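Side-chain contacts in muconate cycloisomerase (Azorhizobium caulinodans, PDB 3MY9), which is a member of the enolase superfamily, pairing an alpha/beta capping domain with a TIM-barrel-like domain that holds magnesium ions: residues D126-R131 and K281-M286; D256-V261 and M286-T291. All coordinates share one frame; numbering follows the deposited sequence.

Following the chain from the N terminus, the first segment met is 126-131, in the loop between helix 102-120 and strand 135-142. Next comes 256-261 on helix 254-263, and last 281-286 and 286-291, overlapping segments of helix 279-292 that share Met286. Contact 1 closes a long loop of 149 residues, joining the segment that follows helix 102-120 to a barrel helix. Contact 2 closes a short loop of 24 residues between two barrel helices. Because the segments alternate along the chain, the two loops cross. The contact centres lie about 15 Å apart, and both contacts touch the second subunit, another copy of the protein.

Contact 1 (D126-R131 and K281-M286)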
loop_
_atom_site.group_PDB
_atom_site.type_symbol
_atom_site.label_atom_id
_atom_site.label_comp_id
_atom_site.label_asym_id
_atom_site.label_seq_id
_atom_site.Cartn_x
_atom_site.Cartn_y
_atom_site.Cartn_z
ATOM N N ASP A 126 32.273 -15.344 25.307
ATOM C CA ASP A 126 33.369 -14.371 25.154
ATOM C C ASP A 126 33.694 -14.076 23.690
ATOM O O ASP A 126 34.003 -12.950 23.348
ATOM C CB ASP A 126 34.672 -14.898 25.787
ATOM C CG ASP A 126 34.580 -15.126 27.283
ATOM O OD1 ASP A 126 33.754 -14.462 27.934
ATOM O OD2 ASP A 126 35.382 -15.951 27.810
ATOM N N LEU A 127 33.681 -15.123 22.868
ATOM C CA LEU A 127 33.942 -15.049 21.440
ATOM C C LEU A 127 32.757 -14.530 20.615
ATOM O O LEU A 127 32.870 -14.369 19.375
ATOM C CB LEU A 127 34.314 -16.437 20.932
ATOM C CG LEU A 127 35.609 -17.005 21.527
ATOM C CD1 LEU A 127 35.740 -18.478 21.186
ATOM C CD2 LEU A 127 36.793 -16.199 20.999
ATOM N N LEU A 128 31.623 -14.315 21.283
ATOM C CA LEU A 128 30.399 -13.848 20.649
ATOM C C LEU A 128 30.010 -12.457 21.165
ATOM O O LEU A 128 28.843 -12.054 21.092
ATOM C CB LEU A 128 29.264 -14.860 20.918
ATOM C CG LEU A 128 29.472 -16.213 20.221
ATOM C CD1 LEU A 128 28.311 -17.154 20.499
ATOM C CD2 LEU A 128 29.701 -16.049 18.711
ATOM N N GLY A 129 30.997 -11.749 21.724
ATOM C CA GLY A 129 30.828 -10.369 22.156
ATOM C C GLY A 129 30.846 -10.211 23.657
ATOM O O GLY A 129 30.770 -9.091 24.155
ATOM N N GLY A 130 30.926 -11.332 24.368
ATOM C CA GLY A 130 30.950 -11.346 25.810
ATOM C C GLY A 130 29.581 -11.610 26.410
ATOM O O GLY A 130 28.562 -11.305 25.802
ATOM N N ARG A 131 29.579 -12.202 27.598
ATOM C CA ARG A 131 28.372 -12.376 28.389
ATOM C C ARG A 131 27.710 -11.050 28.697
ATOM O O ARG A 131 28.381 -10.057 28.976
ATOM C CB ARG A 131 28.663 -13.009 29.745
ATOM C CG ARG A 131 29.151 -14.443 29.731
ATOM C CD ARG A 131 29.043 -15.049 31.148
ATOM N NE ARG A 131 29.382 -16.477 31.168
ATOM C CZ ARG A 131 29.237 -17.255 32.241
ATOM N NH1 ARG A 131 28.781 -16.742 33.382
ATOM N NH2 ARG A 131 29.542 -18.550 32.182
ATOM N N LYS A 281 24.713 -17.182 13.115
ATOM C CA LYS A 281 23.457 -16.897 12.408
ATOM C C LYS A 281 22.359 -16.482 13.390
ATOM O O LYS A 281 21.581 -15.592 13.092
ATOM C CB LYS A 281 22.969 -18.112 11.620
ATOM C CG LYS A 281 23.898 -18.605 10.505
ATOM C CD LYS A 281 23.951 -17.651 9.347
ATOM C CE LYS A 281 24.604 -18.307 8.131
ATOM N NZ LYS A 281 24.336 -17.491 6.910
ATOM N N ALA A 282 22.315 -17.089 14.575
ATOM C CA ALA A 282 21.331 -16.668 15.584
ATOM C C ALA A 282 21.561 -15.222 16.058
ATOM O O ALA A 282 20.601 -14.476 16.304
ATOM C CB ALA A 282 21.299 -17.622 16.770
ATOM N N GLN A 283 22.822 -14.818 16.193
ATOM C CA GLN A 283 23.117 -13.428 16.577
ATOM C C GLN A 283 22.812 -12.448 15.433
ATOM O O GLN A 283 22.435 -11.314 15.681
ATOM C CB GLN A 283 24.558 -13.285 17.025
ATOM C CG GLN A 283 24.858 -13.899 18.389
ATOM C CD GLN A 283 26.137 -13.328 19.012
ATOM O OE1 GLN A 283 27.129 -13.132 18.316
ATOM N NE2 GLN A 283 26.104 -13.059 20.323
ATOM N N SER A 284 22.988 -12.868 14.179
ATOM C CA SER A 284 22.609 -12.011 13.052
ATOM C C SER A 284 21.088 -11.811 13.039
ATOM O O SER A 284 20.608 -10.694 12.847
ATOM C CB SER A 284 23.037 -12.640 11.720
ATOM O OG SER A 284 24.433 -12.779 11.670
ATOM N N LEU A 285 20.360 -12.914 13.238
ATOM C CA LEU A 285 18.918 -12.907 13.346
ATOM C C LEU A 285 18.499 -11.910 14.431
ATOM O O LEU A 285 17.651 -11.035 14.207
ATOM C CB LEU A 285 18.423 -14.307 13.711
ATOM C CG LEU A 285 16.918 -14.551 13.786
ATOM C CD1 LEU A 285 16.624 -16.036 13.866
ATOM C CD2 LEU A 285 16.371 -13.893 15.010
ATOM N N MET A 286 19.104 -12.023 15.603
ATOM C CA MET A 286 18.767 -11.103 16.703
ATOM C C MET A 286 19.176 -9.614 16.468
ATOM O O MET A 286 18.544 -8.723 17.013
ATOM C CB MET A 286 19.254 -11.661 18.023
ATOM C CG MET A 286 18.413 -12.886 18.463
ATOM S SD MET A 286 16.623 -12.628 18.529
ATOM C CE MET A 286 16.575 -11.348 19.717
#
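Leu128 and Gln283 meet where the loop before strand 135-142 approaches helix 279-292 of the enolase-type barrel, linking the segment after helix 102-120 to the outer helical layer. The contact is slight, burying 104 Å² in all, and Leu128 and Gln283 alone carry it; their CA atoms stand 8.4 Å apart, a gap that the glutamine side chain spans.

The polar part is one hydrogen bond from a side-chain amide to a backbone carbonyl: Gln283 NE2 donates to Leu128 O over 3.0 Å. The N-H...O angle of 161° shows a fairly straight bond. The donor lies in the carbonyl plane, on a lone pair of the oxygen, and that oxygen is only 2° out of the amide plane of Gln283. An extended chain beyond CG carries the amide across to the loop. Both bonded atoms have second partners: NE2 also bonds to Thr318, while Leu128 O accepts from Arg88 of the second subunit, so the carbonyl is gripped by donors from two chains.

The remaining contact is van der Waals packing of Leu128 carbons against the polar amide. With its CG anti to the carbonyl carbon (chi1 -68°), Leu128 lies alongside the amide, its CD2 3.9 Å from Gln283 OE1. Nearer the backbone, Leu128 CB lies 3.7 Å from Gln283 NE2.

Contact 2 (D256-V261 and M286-T291); sequences DLMEVV and MAIADT
Neighbouring helices on the outside of the TIM-barrel-like domain, 254-263 and 279-292, pack side by side here. Their short axis segments run nearly parallel, 12° apart and 10.2 Å at closest approach, as expected for helices that follow successive parallel strands of a barrel.

Leu257 and Ile288 fill the middle, each pointing its CB toward the other helix; the two side chains lie alongside each other, pointing in opposite senses. With CG anti to the backbone N (chi1 178°), Leu257 reaches across, and its CD2 rests 3.7 Å from Ile288 CB. The same methyl also touches Ala289, whose CB is 3.9 Å from Leu257 CD2. Met258 starts off to one side, but bends at chi2 (-65°), which brings its sulfur back to the interface: Met258 SD lies 3.6 Å from Ile288 CG2. That methyl branch is therefore held between the leucine and the methionine.

The second subunit adjoins this seam, its own Ile288 packing on Ile288 and its Thr291 on Met258. No hydrogen bond or salt bridge joins the two segments; the side-chain pairs that meet across the 208 Å² buried between them are all apolar, which implies cohesion by dispersion and the hydrophobic effect.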
loop_
_atom_site.group_PDB
_atom_site.type_symbol
_atom_site.label_atom_id
_atom_site.label_comp_id
_atom_site.label_asym_id
_atom_site.label_seq_id
_atom_site.Cartn_x
_atom_site.Cartn_y
_atom_site.Cartn_z
ATOM N N ASP A 256 12.825 -15.304 7.118
ATOM C CA ASP A 256 11.479 -15.318 7.662
ATOM C C ASP A 256 11.294 -14.054 8.520
ATOM O O ASP A 256 10.243 -13.427 8.490
ATOM C CB ASP A 256 11.205 -16.560 8.559
ATOM C CG ASP A 256 11.234 -17.883 7.796
ATOM O OD1 ASP A 256 11.110 -17.907 6.561
ATOM O OD2 ASP A 256 11.364 -18.935 8.457
ATOM N N LEU A 257 12.300 -13.710 9.299
ATOM C CA LEU A 257 12.173 -12.621 10.232
ATOM C C LEU A 257 11.926 -11.322 9.478
ATOM O O LEU A 257 11.030 -10.584 9.848
ATOM C CB LEU A 257 13.392 -12.510 11.146
ATOM C CG LEU A 257 13.374 -11.340 12.153
ATOM C CD1 LEU A 257 12.162 -11.408 13.090
ATOM C CD2 LEU A 257 14.669 -11.338 12.934
ATOM N N MET A 258 12.664 -11.059 8.403
ATOM C CA MET A 258 12.397 -9.844 7.611
ATOM C C MET A 258 10.960 -9.764 7.103
ATOM O O MET A 258 10.373 -8.684 7.058
ATOM C CB MET A 258 13.388 -9.651 6.445
ATOM C CG MET A 258 14.796 -9.210 6.921
ATOM S SD MET A 258 15.041 -7.571 7.732
ATOM C CE MET A 258 13.447 -7.021 8.230
ATOM N N GLU A 259 10.380 -10.908 6.745
ATOM C CA GLU A 259 8.980 -10.925 6.311
ATOM C C GLU A 259 8.012 -10.751 7.492
ATOM O O GLU A 259 6.986 -10.092 7.365
ATOM C CB GLU A 259 8.682 -12.199 5.550
ATOM C CG GLU A 259 7.346 -12.161 4.832
ATOM C CD GLU A 259 7.280 -11.104 3.714
ATOM O OE1 GLU A 259 8.304 -10.765 3.075
ATOM O OE2 GLU A 259 6.169 -10.603 3.481
ATOM N N VAL A 260 8.336 -11.344 8.635
ATOM C CA VAL A 260 7.546 -11.164 9.825
ATOM C C VAL A 260 7.526 -9.659 10.194
ATOM O O VAL A 260 6.476 -9.124 10.522
ATOM C CB VAL A 260 8.073 -12.053 10.981
ATOM C CG1 VAL A 260 7.527 -11.646 12.344
ATOM C CG2 VAL A 260 7.778 -13.551 10.680
ATOM N N VAL A 261 8.686 -8.996 10.161
ATOM C CA VAL A 261 8.753 -7.580 10.486
ATOM C C VAL A 261 7.928 -6.785 9.494
ATOM O O VAL A 261 7.133 -5.962 9.882
ATOM C CB VAL A 261 10.191 -7.061 10.494
ATOM C CG1 VAL A 261 10.244 -5.549 10.684
ATOM C CG2 VAL A 261 11.005 -7.790 11.565
ATOM N N MET A 286 19.104 -12.023 15.603
ATOM C CA MET A 286 18.767 -11.103 16.703
ATOM C C MET A 286 19.176 -9.614 16.468
ATOM O O MET A 286 18.544 -8.723 17.013
ATOM C CB MET A 286 19.254 -11.661 18.023
ATOM C CG MET A 286 18.413 -12.886 18.463
ATOM S SD MET A 286 16.623 -12.628 18.529
ATOM C CE MET A 286 16.575 -11.348 19.717
ATOM N N ALA A 287 20.131 -9.322 15.588
ATOM C CA ALA A 287 20.403 -7.914 15.250
ATOM C C ALA A 287 19.211 -7.292 14.516
ATOM O O ALA A 287 18.874 -6.132 14.740
ATOM C CB ALA A 287 21.632 -7.797 14.383
ATOM N N ILE A 288 18.594 -8.068 13.625
ATOM C CA ILE A 288 17.412 -7.637 12.937
ATOM C C ILE A 288 16.262 -7.417 13.937
ATOM O O ILE A 288 15.593 -6.388 13.892
ATOM C CB ILE A 288 16.945 -8.637 11.883
ATOM C CG1 ILE A 288 17.988 -8.793 10.785
ATOM C CG2 ILE A 288 15.621 -8.177 11.271
ATOM C CD1 ILE A 288 17.810 -10.028 9.985
ATOM N N ALA A 289 16.066 -8.393 14.821
ATOM C CA ALA A 289 14.973 -8.398 15.748
ATOM C C ALA A 289 15.091 -7.242 16.759
ATOM O O ALA A 289 14.088 -6.616 17.063
ATOM C CB ALA A 289 14.865 -9.777 16.467
ATOM N N ASP A 290 16.300 -6.979 17.269
ATOM C CA ASP A 290 16.558 -5.841 18.180
ATOM C C ASP A 290 16.218 -4.505 17.512
ATOM O O ASP A 290 15.554 -3.662 18.099
ATOM C CB ASP A 290 18.046 -5.798 18.647
ATOM C CG ASP A 290 18.402 -6.916 19.613
ATOM O OD1 ASP A 290 17.486 -7.669 20.048
ATOM O OD2 ASP A 290 19.619 -7.068 19.924
ATOM N N THR A 291 16.687 -4.312 16.281
ATOM C CA THR A 291 16.354 -3.112 15.539
ATOM C C THR A 291 14.837 -2.985 15.374
ATOM O O THR A 291 14.279 -1.906 15.530
ATOM C CB THR A 291 17.065 -3.083 14.171
ATOM O OG1 THR A 291 18.461 -3.305 14.376
ATOM C CG2 THR A 291 16.874 -1.728 13.491
#